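2-methyl-aconitate isomerase (Shewanella oneidensis, PDB 5K87) catalyses the cis-trans isomerization of 2-methyl-aconitate by base-catalysed proton abstraction, a step of propionate breakdown through the 2-methylcitrate cycle. Local coordinates at residues R278-T281 with P282-A285; N246-N249 with A250-A253. The protein carries 1 engineered substitution. All coordinates share one frame; numbering follows the deposited sequence. Where two conformers were deposited one is given.

Contact 1: R278-T281 with P282-A285; sequences RQHT and PKIA
The peptide bond from T281 to P282 is cis; just after it, the K283 side chain runs back to H280. K283 NZ lies 3.0 Å from H280 ND1 and donates a hydrogen bond to it. The ammonium comes at the edge of the imidazole, 19° out of the ring plane. H280 ND1, water 1 and S314 OG are the main partners of K283 NZ; the contact of K283 NZ to H280 O, at 3.0 Å, is a weak bond. Water 1 accepts from K283 NZ at 3.0 Å and donates to Q279 O at 2.7 Å. The lysine chain bends at chi2 (-62°), which brings CD and CE alongside H280 O, with CE 3.0 Å from it. K283 opens strand 283-288 of this PrpF-family protein, a member of the diaminopimelate epimerase clan, and is a substrate-binding residue. S314 is another substrate-binding residue, and the K283 side chain also touches M323, a proposed proton donor/acceptor. A methionine here, without the ammonium, would probably leave H280 ND1, S314 OG and water 1 without their shared donor. Within 278-281, R278 NE makes a weak bond to T281 O at 3.2 Å, while T281 OG1 is hydrogen-bonded to S106.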
loop_
_atom_site.group_PDB
_atom_site.type_symbol
_atom_site.label_atom_id
_atom_site.label_comp_id
_atom_site.label_asym_id
_atom_site.label_seq_id
_atom_site.Cartn_x
_atom_site.Cartn_y
_atom_site.Cartn_z
ATOM N N ARG A 278 -3.589 7.550 -22.389
ATOM C CA ARG A 278 -4.900 7.833 -21.808
ATOM C C ARG A 278 -5.400 6.571 -21.099
ATOM O O ARG A 278 -6.256 5.852 -21.617
ATOM C CB ARG A 278 -5.869 8.250 -22.918
ATOM C CG ARG A 278 -7.209 8.793 -22.442
ATOM C CD ARG A 278 -8.242 8.772 -23.563
ATOM N NE ARG A 278 -9.522 9.330 -23.138
ATOM C CZ ARG A 278 -9.944 10.550 -23.457
ATOM N NH1 ARG A 278 -11.118 10.984 -23.023
ATOM N NH2 ARG A 278 -9.192 11.332 -24.219
ATOM N N GLN A 279 -4.862 6.316 -19.913
ATOM C CA GLN A 279 -5.113 5.065 -19.198
ATOM C C GLN A 279 -6.336 5.104 -18.289
ATOM O O GLN A 279 -6.924 4.073 -17.983
ATOM C CB GLN A 279 -3.886 4.676 -18.370
ATOM C CG GLN A 279 -2.708 4.175 -19.198
ATOM C CD GLN A 279 -2.941 2.792 -19.778
ATOM O OE1 GLN A 279 -3.131 1.819 -19.042
ATOM N NE2 GLN A 279 -2.935 2.698 -21.102
ATOM N N HIS A 280 -6.706 6.296 -17.848
ATOM C CA HIS A 280 -7.707 6.467 -16.796
ATOM C C HIS A 280 -9.126 6.390 -17.334
ATOM O O HIS A 280 -10.017 5.867 -16.679
ATOM C CB HIS A 280 -7.416 7.812 -16.130
ATOM C CG HIS A 280 -8.269 8.152 -14.949
ATOM N ND1 HIS A 280 -8.785 7.224 -14.064
ATOM C CD2 HIS A 280 -8.633 9.365 -14.470
ATOM C CE1 HIS A 280 -9.458 7.853 -13.115
ATOM N NE2 HIS A 280 -9.378 9.155 -13.340
ATOM N N THR A 281 -9.331 6.890 -18.540
ATOM C CA THR A 281 -10.639 6.822 -19.170
ATOM C C THR A 281 -10.458 6.397 -20.623
ATOM O O THR A 281 -9.445 6.733 -21.242
ATOM C CB THR A 281 -11.365 8.191 -19.094
ATOM O OG1 THR A 281 -10.523 9.212 -19.646
ATOM C CG2 THR A 281 -11.683 8.565 -17.660
ATOM N N PRO A 282 -11.399 5.619 -21.172
ATOM C CA PRO A 282 -12.554 5.025 -20.494
ATOM C C PRO A 282 -12.133 3.849 -19.626
ATOM O O PRO A 282 -11.017 3.330 -19.765
ATOM C CB PRO A 282 -13.398 4.507 -21.660
ATOM C CG PRO A 282 -12.370 4.128 -22.701
ATOM C CD PRO A 282 -11.331 5.216 -22.588
ATOM N N LYS A 283 -13.027 3.432 -18.740
ATOM C CA LYS A 283 -12.861 2.187 -18.006
ATOM C C LYS A 283 -13.423 1.030 -18.827
ATOM O O LYS A 283 -14.267 1.232 -19.715
ATOM C CB LYS A 283 -13.608 2.277 -16.673
ATOM C CG LYS A 283 -13.150 3.438 -15.791
ATOM C CD LYS A 283 -11.685 3.321 -15.379
ATOM C CE LYS A 283 -11.290 4.407 -14.383
ATOM N NZ LYS A 283 -9.817 4.371 -14.097
ATOM N N ILE A 284 -12.961 -0.180 -18.531
ATOM C CA ILE A 284 -13.533 -1.388 -19.111
ATOM C C ILE A 284 -13.985 -2.334 -18.000
ATOM O O ILE A 284 -13.318 -2.468 -16.966
ATOM C CB ILE A 284 -12.549 -2.077 -20.094
ATOM C CG1 ILE A 284 -13.206 -3.266 -20.800
ATOM C CG2 ILE A 284 -11.231 -2.445 -19.410
ATOM C CD1 ILE A 284 -12.449 -3.707 -22.042
ATOM N N ALA A 285 -15.137 -2.961 -18.208
ATOM C CA ALA A 285 -15.757 -3.831 -17.218
ATOM C C ALA A 285 -16.465 -4.983 -17.903
ATOM O O ALA A 285 -16.833 -4.901 -19.081
ATOM C CB ALA A 285 -16.740 -3.045 -16.371
HETATM O O HOH W 1 -8.510 2.742 -16.189
#

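Contact 2: N246-N249 with A250-A253; sequences NSDN and AALA
The A251 amide and methyl share one face of the D248 carboxylate, and water 2 meets D248 OD1 from the opposite side of the plane. A251 N donates to D248 OD1 from above the carboxylate plane, 72° out of it. The distance from A251 N to D248 OD1 is 3.1 Å, and the bond is fairly straight. The A251 methyl sits almost straight above the carboxylate carbon, with A251 CB 3.4 Å from D248 CG. D248 places its CG anti to the backbone N (chi1 -176°), which turns the carboxylate back toward the helix start. Water 2 donates to D248 OD1 at 2.7 Å. The same water accepts from A250 N, so it links the carboxylate to a second amide of the first turn. The N246 amide is the other flat group. Its OD1 lies 4.0 Å from L252 CD2, and the two side chains cross at about a right angle. The contact is a long one, with L252 CD2 off the oxygen end of the amide; N246 OD1 takes its hydrogen bond from L318 N. Both N246 and L252 also touch K317, on the short strand 317-318. The L252 side chain lies over the loop backbone, with its CD1 3.8 Å from N246 O and its CG against the D248 carbonyl. The helical bonding begins here. L252 N donates to D248 O at 3.0 Å, and A253 N to N249 O at the same length. At S247 the second subunit comes close: S247 OG is hydrogen-bonded to S247 OG of that chain. The carboxylate is likely to interact favourably with the positive end of the helix dipole. The arrangement is an aspartate N-cap, at the start of helix 249-266.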
loop_
_atom_site.group_PDB
_atom_site.type_symbol
_atom_site.label_atom_id
_atom_site.label_comp_id
_atom_site.label_asym_id
_atom_site.label_seq_id
_atom_site.Cartn_x
_atom_site.Cartn_y
_atom_site.Cartn_z
ATOM N N ASN A 246 -5.001 -10.661 -12.358
ATOM C CA ASN A 246 -3.922 -9.687 -12.230
ATOM C C ASN A 246 -2.509 -10.237 -12.371
ATOM O O ASN A 246 -1.567 -9.466 -12.514
ATOM C CB ASN A 246 -4.096 -8.833 -10.981
ATOM C CG ASN A 246 -5.230 -7.851 -11.129
ATOM O OD1 ASN A 246 -5.737 -7.652 -12.232
ATOM N ND2 ASN A 246 -5.637 -7.228 -10.026
ATOM N N SER A 247 -2.382 -11.561 -12.368
ATOM C CA SER A 247 -1.103 -12.203 -12.651
ATOM C C SER A 247 -1.079 -12.776 -14.068
ATOM O O SER A 247 -0.095 -13.396 -14.476
ATOM C CB SER A 247 -0.821 -13.315 -11.633
ATOM O OG SER A 247 -0.664 -12.798 -10.320
ATOM N N ASP A 248 -2.158 -12.558 -14.815
ATOM C CA ASP A 248 -2.328 -13.111 -16.157
ATOM C C ASP A 248 -2.040 -12.018 -17.177
ATOM O O ASP A 248 -2.938 -11.267 -17.582
ATOM C CB ASP A 248 -3.755 -13.646 -16.311
ATOM C CG ASP A 248 -3.997 -14.335 -17.645
ATOM O OD1 ASP A 248 -3.188 -14.172 -18.578
ATOM O OD2 ASP A 248 -5.026 -15.029 -17.757
ATOM N N ASN A 249 -0.783 -11.930 -17.598
ATOM C CA ASN A 249 -0.376 -10.861 -18.496
ATOM C C ASN A 249 -1.106 -10.882 -19.837
ATOM O O ASN A 249 -1.374 -9.833 -20.414
ATOM C CB ASN A 249 1.139 -10.869 -18.687
ATOM C CG ASN A 249 1.879 -10.563 -17.403
ATOM O OD1 ASN A 249 1.452 -9.716 -16.618
ATOM N ND2 ASN A 249 2.982 -11.265 -17.168
ATOM N N ALA A 250 -1.439 -12.079 -20.312
ATOM C CA ALA A 250 -2.186 -12.228 -21.551
ATOM C C ALA A 250 -3.565 -11.587 -21.425
ATOM O O ALA A 250 -4.001 -10.844 -22.308
ATOM C CB ALA A 250 -2.320 -13.698 -21.920
ATOM N N ALA A 251 -4.237 -11.862 -20.311
ATOM C CA ALA A 251 -5.565 -11.315 -20.066
ATOM C C ALA A 251 -5.519 -9.789 -19.952
ATOM O O ALA A 251 -6.359 -9.083 -20.518
ATOM C CB ALA A 251 -6.167 -11.939 -18.808
ATOM N N LEU A 252 -4.530 -9.282 -19.228
ATOM C CA LEU A 252 -4.402 -7.840 -19.068
ATOM C C LEU A 252 -4.159 -7.143 -20.407
ATOM O O LEU A 252 -4.733 -6.088 -20.678
ATOM C CB LEU A 252 -3.298 -7.505 -18.071
ATOM C CG LEU A 252 -3.567 -7.993 -16.644
ATOM C CD1 LEU A 252 -2.391 -7.687 -15.724
ATOM C CD2 LEU A 252 -4.847 -7.381 -16.090
ATOM N N ALA A 253 -3.327 -7.746 -21.254
ATOM C CA ALA A 253 -3.054 -7.179 -22.569
ATOM C C ALA A 253 -4.312 -7.189 -23.445
ATOM O O ALA A 253 -4.583 -6.237 -24.184
ATOM C CB ALA A 253 -1.923 -7.941 -23.242
HETATM O O HOH W 2 -0.663 -14.873 -19.062
#

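How the contacts relate
Helix 249-266 joins the two contacts in series along the chain. Contact 2 caps its N-terminus, and contact 1 lies beyond its C-terminus, where the chain enters strand 283-288. The helix packs back on contact 1: R259 bonds to the carbonyls of R278 and P282, and E256 to Q279. The contact centres are 16 Å apart and their nearest atoms about 8 Å. Each has a side chain near a bound malonate without contacting it: H280 at about 6 Å, N246 at about 5 Å. Contact 1 is buried and holds a substrate-binding residue. Contact 2 is at the surface, with the side chain of N246 about 7 Å from that of H319, which binds substrate.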